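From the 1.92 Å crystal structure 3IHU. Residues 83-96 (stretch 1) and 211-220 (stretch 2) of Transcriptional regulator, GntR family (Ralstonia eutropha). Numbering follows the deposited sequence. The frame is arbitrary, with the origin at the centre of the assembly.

Stretch 1 (83-96) SLQETLDVLDVAER
Stretch 2 (211-220) NVRGAILDRQ

What forms the apolar centre of the contact? Leu-91 and Ile-216, both buried and both directing CA-to-CB toward the opposing helix, meet at 4.2 Å between Leu-91 CD1 and Ile-216 CD1. Each has chi1 m and chi2 t. The second methyl of Leu-91 serves another neighbour, with CD2 lying 4.1 Å from CG1 of Val-212 (chi1 t). Thr-87, chi1 m, adds its methyl to the same patch, its CG2 standing 4.3 Å from Ile-216 CD1. The aliphatic side chains of Leu-91, Ile-216 and Val-212 suit this place because they bring in no polar atoms that would need partners; Thr-87 contributes only CG2 within 4.5 Å of the other stretch, and its OG1 lies 3.1 Å from Ser-83 O.

How do the two backbones carry these side chains? Residues 84-96 and 211-218 are helical, with phi and psi near -62° and -43°, and run nearly antiparallel: their N-to-C directions differ by 164°, and their axes come within 10.5 Å. In register, the CA atoms of Leu-91 and Arg-213 lie 6.8 Å apart, while those of Leu-84 and Leu-217 are separated by 9.0 Å, so the backbones are closer at the first pair. Ser-83, with chi1 p and psi 169°, caps the first helix: Glu-86 N donates to Ser-83 OG at 3.1 Å, and Ser-83 N returns a bond to Glu-86 OE1 at 2.9 Å. The pairing buries 461 Å², summed over both sides.

What continues the packing toward the N-terminal end of the first helix? Leu-84 points toward the partner with chi1 t and chi2 p, placing CD1 4.2 Å from Ile-216 CG2 and CD2 3.7 Å from Gln-220 OE1. The Gln-220 side chain folds back, its three chi angles at -46°, -61° and -49°, and NE2 donates to Ile-216 O at 3.3 Å. Leu-88 and Leu-217, both chi1 m and chi2 t, start sideways but bring their ends inward; the CD2 atoms of Leu-88 and Leu-217 meet at 4.0 Å. Leu-88 CD2 also lies 3.8 Å from Arg-213 CG, linking the leucines to the aliphatic part of the arginine.

How does Arg-213 form the polar edge? It leaves its helix sideways, then reaches across with chi1 t, chi2 t, chi3 m and chi4 105°, fitting as a knob among Leu-88, Leu-91, Asp-92 and Glu-95. A long side chain with an apolar stem and a charged end suits this mixed pocket. Glu-95, extended with chi1 and chi2 t, places OE1 near the guanidinium plane, where it accepts from Arg-213 NH2 at 2.8 Å and Arg-213 NH1 at 2.9 Å in a salt bridge, so the charge of the buried Glu-95 is met by the arginine. Asp-92, chi1 -91°, makes a longer salt bridge, OD1 to Arg-213 NH2 at 3.3 Å. One water completes the edge: it accepts from Arg-213 NE at 2.6 Å and donates to Leu-88 O at 2.6 Å and Asp-92 OD1 at 2.8 Å.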

# COMPACT_ATOMS: atom_id res chain seq x y z
N SER A 83 1.41 14.16 -11.13
CA SER A 83 0.36 15.04 -11.54
C SER A 83 -1.00 14.46 -11.18
O SER A 83 -1.15 13.29 -10.89
CB SER A 83 0.44 15.27 -13.04
OG SER A 83 0.11 14.07 -13.73
N LEU A 84 -2.03 15.28 -11.31
CA LEU A 84 -3.37 14.83 -11.02
C LEU A 84 -3.74 13.70 -11.96
O LEU A 84 -4.25 12.69 -11.51
CB LEU A 84 -4.41 15.96 -11.13
CG LEU A 84 -5.87 15.56 -10.78
CD1 LEU A 84 -5.97 14.82 -9.44
CD2 LEU A 84 -6.78 16.82 -10.75
N GLN A 85 -3.45 13.85 -13.25
CA GLN A 85 -3.82 12.82 -14.24
C GLN A 85 -3.07 11.53 -13.90
O GLN A 85 -3.61 10.44 -14.05
CB GLN A 85 -3.45 13.25 -15.65
CG GLN A 85 -3.85 12.23 -16.72
CD GLN A 85 -5.34 11.98 -16.69
OE1 GLN A 85 -6.12 12.93 -16.81
NE2 GLN A 85 -5.75 10.72 -16.45
N GLU A 86 -1.81 11.66 -13.47
CA GLU A 86 -1.01 10.50 -13.19
C GLU A 86 -1.60 9.77 -11.95
O GLU A 86 -1.63 8.56 -11.90
CB GLU A 86 0.45 10.82 -12.96
CG GLU A 86 1.25 11.17 -14.23
CD GLU A 86 2.64 11.77 -13.92
OE1 GLU A 86 2.86 12.36 -12.83
OE2 GLU A 86 3.53 11.63 -14.78
N THR A 87 -2.06 10.55 -10.97
CA THR A 87 -2.72 9.99 -9.80
C THR A 87 -4.00 9.25 -10.18
O THR A 87 -4.26 8.13 -9.75
CB THR A 87 -2.99 11.13 -8.76
OG1 THR A 87 -1.74 11.68 -8.34
CG2 THR A 87 -3.75 10.60 -7.58
N LEU A 88 -4.82 9.88 -10.99
CA LEU A 88 -6.06 9.26 -11.42
C LEU A 88 -5.79 7.94 -12.18
O LEU A 88 -6.53 6.97 -12.05
CB LEU A 88 -6.87 10.21 -12.26
CG LEU A 88 -7.44 11.42 -11.50
CD1 LEU A 88 -8.07 12.42 -12.50
CD2 LEU A 88 -8.46 10.95 -10.43
N ASP A 89 -4.72 7.94 -12.98
CA ASP A 89 -4.33 6.74 -13.75
C ASP A 89 -3.86 5.63 -12.81
O ASP A 89 -4.24 4.47 -13.00
CB ASP A 89 -3.29 7.08 -14.83
CG ASP A 89 -3.88 7.82 -16.04
OD1 ASP A 89 -5.13 8.00 -16.17
OD2 ASP A 89 -3.08 8.24 -16.90
N VAL A 90 -3.07 5.96 -11.77
CA VAL A 90 -2.73 5.02 -10.76
C VAL A 90 -3.99 4.45 -10.03
O VAL A 90 -4.10 3.27 -9.77
CB VAL A 90 -1.74 5.62 -9.74
CG1 VAL A 90 -1.68 4.76 -8.46
CG2 VAL A 90 -0.36 5.87 -10.37
N LEU A 91 -4.92 5.30 -9.64
CA LEU A 91 -6.12 4.85 -8.95
C LEU A 91 -6.96 3.94 -9.85
O LEU A 91 -7.61 3.06 -9.40
CB LEU A 91 -6.93 6.06 -8.53
CG LEU A 91 -6.31 6.96 -7.45
CD1 LEU A 91 -7.06 8.27 -7.41
CD2 LEU A 91 -6.34 6.21 -6.08
N ASP A 92 -6.91 4.16 -11.16
CA ASP A 92 -7.66 3.33 -12.11
C ASP A 92 -7.18 1.86 -12.02
O ASP A 92 -8.00 0.92 -11.97
CB ASP A 92 -7.48 3.85 -13.55
CG ASP A 92 -8.54 4.87 -13.95
OD1 ASP A 92 -9.54 4.97 -13.22
OD2 ASP A 92 -8.39 5.52 -15.03
N VAL A 93 -5.87 1.68 -11.98
CA VAL A 93 -5.29 0.37 -11.79
C VAL A 93 -5.50 -0.19 -10.34
O VAL A 93 -5.88 -1.32 -10.18
CB VAL A 93 -3.78 0.41 -12.06
CG1 VAL A 93 -3.13 -0.90 -11.67
CG2 VAL A 93 -3.52 0.76 -13.59
N ALA A 94 -5.25 0.63 -9.31
CA ALA A 94 -5.47 0.22 -7.94
C ALA A 94 -6.89 -0.19 -7.68
O ALA A 94 -7.12 -1.13 -6.96
CB ALA A 94 -5.01 1.32 -6.92
N GLU A 95 -7.84 0.50 -8.26
CA GLU A 95 -9.24 0.09 -8.13
C GLU A 95 -9.49 -1.33 -8.59
O GLU A 95 -10.06 -2.14 -7.86
CB GLU A 95 -10.16 1.03 -8.87
CG GLU A 95 -11.59 0.73 -8.68
CD GLU A 95 -12.47 1.76 -9.37
OE1 GLU A 95 -12.01 2.89 -9.53
OE2 GLU A 95 -13.62 1.42 -9.71
N ARG A 96 -9.01 -1.66 -9.75
CA ARG A 96 -9.26 -2.97 -10.32
C ARG A 96 -8.44 -4.03 -9.63
O ARG A 96 -8.96 -5.15 -9.44
CB ARG A 96 -9.00 -2.94 -11.80
CG ARG A 96 -10.19 -2.14 -12.49
CD ARG A 96 -9.81 -1.46 -13.74
NE ARG A 96 -10.97 -0.70 -14.26
CZ ARG A 96 -11.34 0.53 -13.91
NH1 ARG A 96 -10.64 1.25 -13.02
NH2 ARG A 96 -12.41 1.07 -14.50
N ASN A 211 -13.68 5.57 -3.32
CA ASN A 211 -13.78 6.59 -2.24
C ASN A 211 -12.56 7.43 -2.13
O ASN A 211 -12.69 8.64 -1.98
CB ASN A 211 -14.05 5.95 -0.85
CG ASN A 211 -15.45 5.39 -0.75
OD1 ASN A 211 -16.32 5.75 -1.52
ND2 ASN A 211 -15.66 4.48 0.22
N VAL A 212 -11.37 6.82 -2.23
CA VAL A 212 -10.15 7.58 -2.28
C VAL A 212 -10.13 8.58 -3.47
O VAL A 212 -9.85 9.76 -3.28
CB VAL A 212 -8.91 6.66 -2.28
CG1 VAL A 212 -7.63 7.45 -2.44
CG2 VAL A 212 -8.92 5.78 -1.01
N ARG A 213 -10.50 8.13 -4.66
CA ARG A 213 -10.56 9.01 -5.84
C ARG A 213 -11.53 10.18 -5.61
O ARG A 213 -11.17 11.33 -5.83
CB ARG A 213 -11.02 8.25 -7.08
CG ARG A 213 -11.05 9.14 -8.36
CD ARG A 213 -11.79 8.48 -9.50
NE ARG A 213 -11.03 7.34 -9.91
CZ ARG A 213 -11.30 6.06 -9.67
NH1 ARG A 213 -12.42 5.68 -9.03
NH2 ARG A 213 -10.43 5.11 -10.09
N GLY A 214 -12.73 9.89 -5.16
CA GLY A 214 -13.69 10.89 -4.75
C GLY A 214 -13.14 11.92 -3.78
O GLY A 214 -13.30 13.12 -4.00
N ALA A 215 -12.43 11.49 -2.74
CA ALA A 215 -11.91 12.45 -1.78
C ALA A 215 -10.88 13.37 -2.45
O ALA A 215 -10.83 14.58 -2.17
CB ALA A 215 -11.26 11.72 -0.56
N ILE A 216 -10.02 12.80 -3.28
CA ILE A 216 -8.97 13.59 -3.94
C ILE A 216 -9.61 14.59 -4.87
O ILE A 216 -9.25 15.76 -4.85
CB ILE A 216 -7.93 12.69 -4.68
CG1 ILE A 216 -7.10 11.93 -3.66
CG2 ILE A 216 -7.05 13.53 -5.60
CD1 ILE A 216 -6.27 10.79 -4.15
N LEU A 217 -10.58 14.14 -5.66
CA LEU A 217 -11.20 15.03 -6.62
C LEU A 217 -11.97 16.14 -5.91
O LEU A 217 -11.99 17.28 -6.38
CB LEU A 217 -12.11 14.28 -7.59
CG LEU A 217 -11.39 13.44 -8.66
CD1 LEU A 217 -12.45 12.71 -9.53
CD2 LEU A 217 -10.46 14.32 -9.50
N ASP A 218 -12.59 15.82 -4.78
CA ASP A 218 -13.35 16.82 -4.00
C ASP A 218 -12.53 18.00 -3.54
O ASP A 218 -13.00 19.12 -3.57
CB ASP A 218 -14.03 16.15 -2.79
CG ASP A 218 -15.27 15.37 -3.20
OD1 ASP A 218 -15.60 15.35 -4.40
OD2 ASP A 218 -15.92 14.76 -2.33
N ARG A 219 -11.28 17.78 -3.16
CA ARG A 219 -10.42 18.92 -2.82
C ARG A 219 -10.21 19.93 -3.97
O ARG A 219 -10.17 21.15 -3.75
CB ARG A 219 -9.08 18.42 -2.33
CG ARG A 219 -9.22 17.65 -1.04
CD ARG A 219 -8.00 16.80 -0.84
NE ARG A 219 -8.04 15.97 0.37
CZ ARG A 219 -7.19 14.96 0.59
NH1 ARG A 219 -6.28 14.66 -0.33
NH2 ARG A 219 -7.26 14.24 1.72
N GLN A 220 -10.12 19.41 -5.20
CA GLN A 220 -9.85 20.25 -6.40
C GLN A 220 -10.89 21.37 -6.60
O GLN A 220 -10.55 22.49 -7.02
CB GLN A 220 -9.77 19.37 -7.66
CG GLN A 220 -8.93 18.09 -7.53
CD GLN A 220 -7.46 18.34 -7.19
OE1 GLN A 220 -6.82 19.16 -7.84
NE2 GLN A 220 -6.91 17.61 -6.20
O HOH W 1 -9.12 7.28 -11.61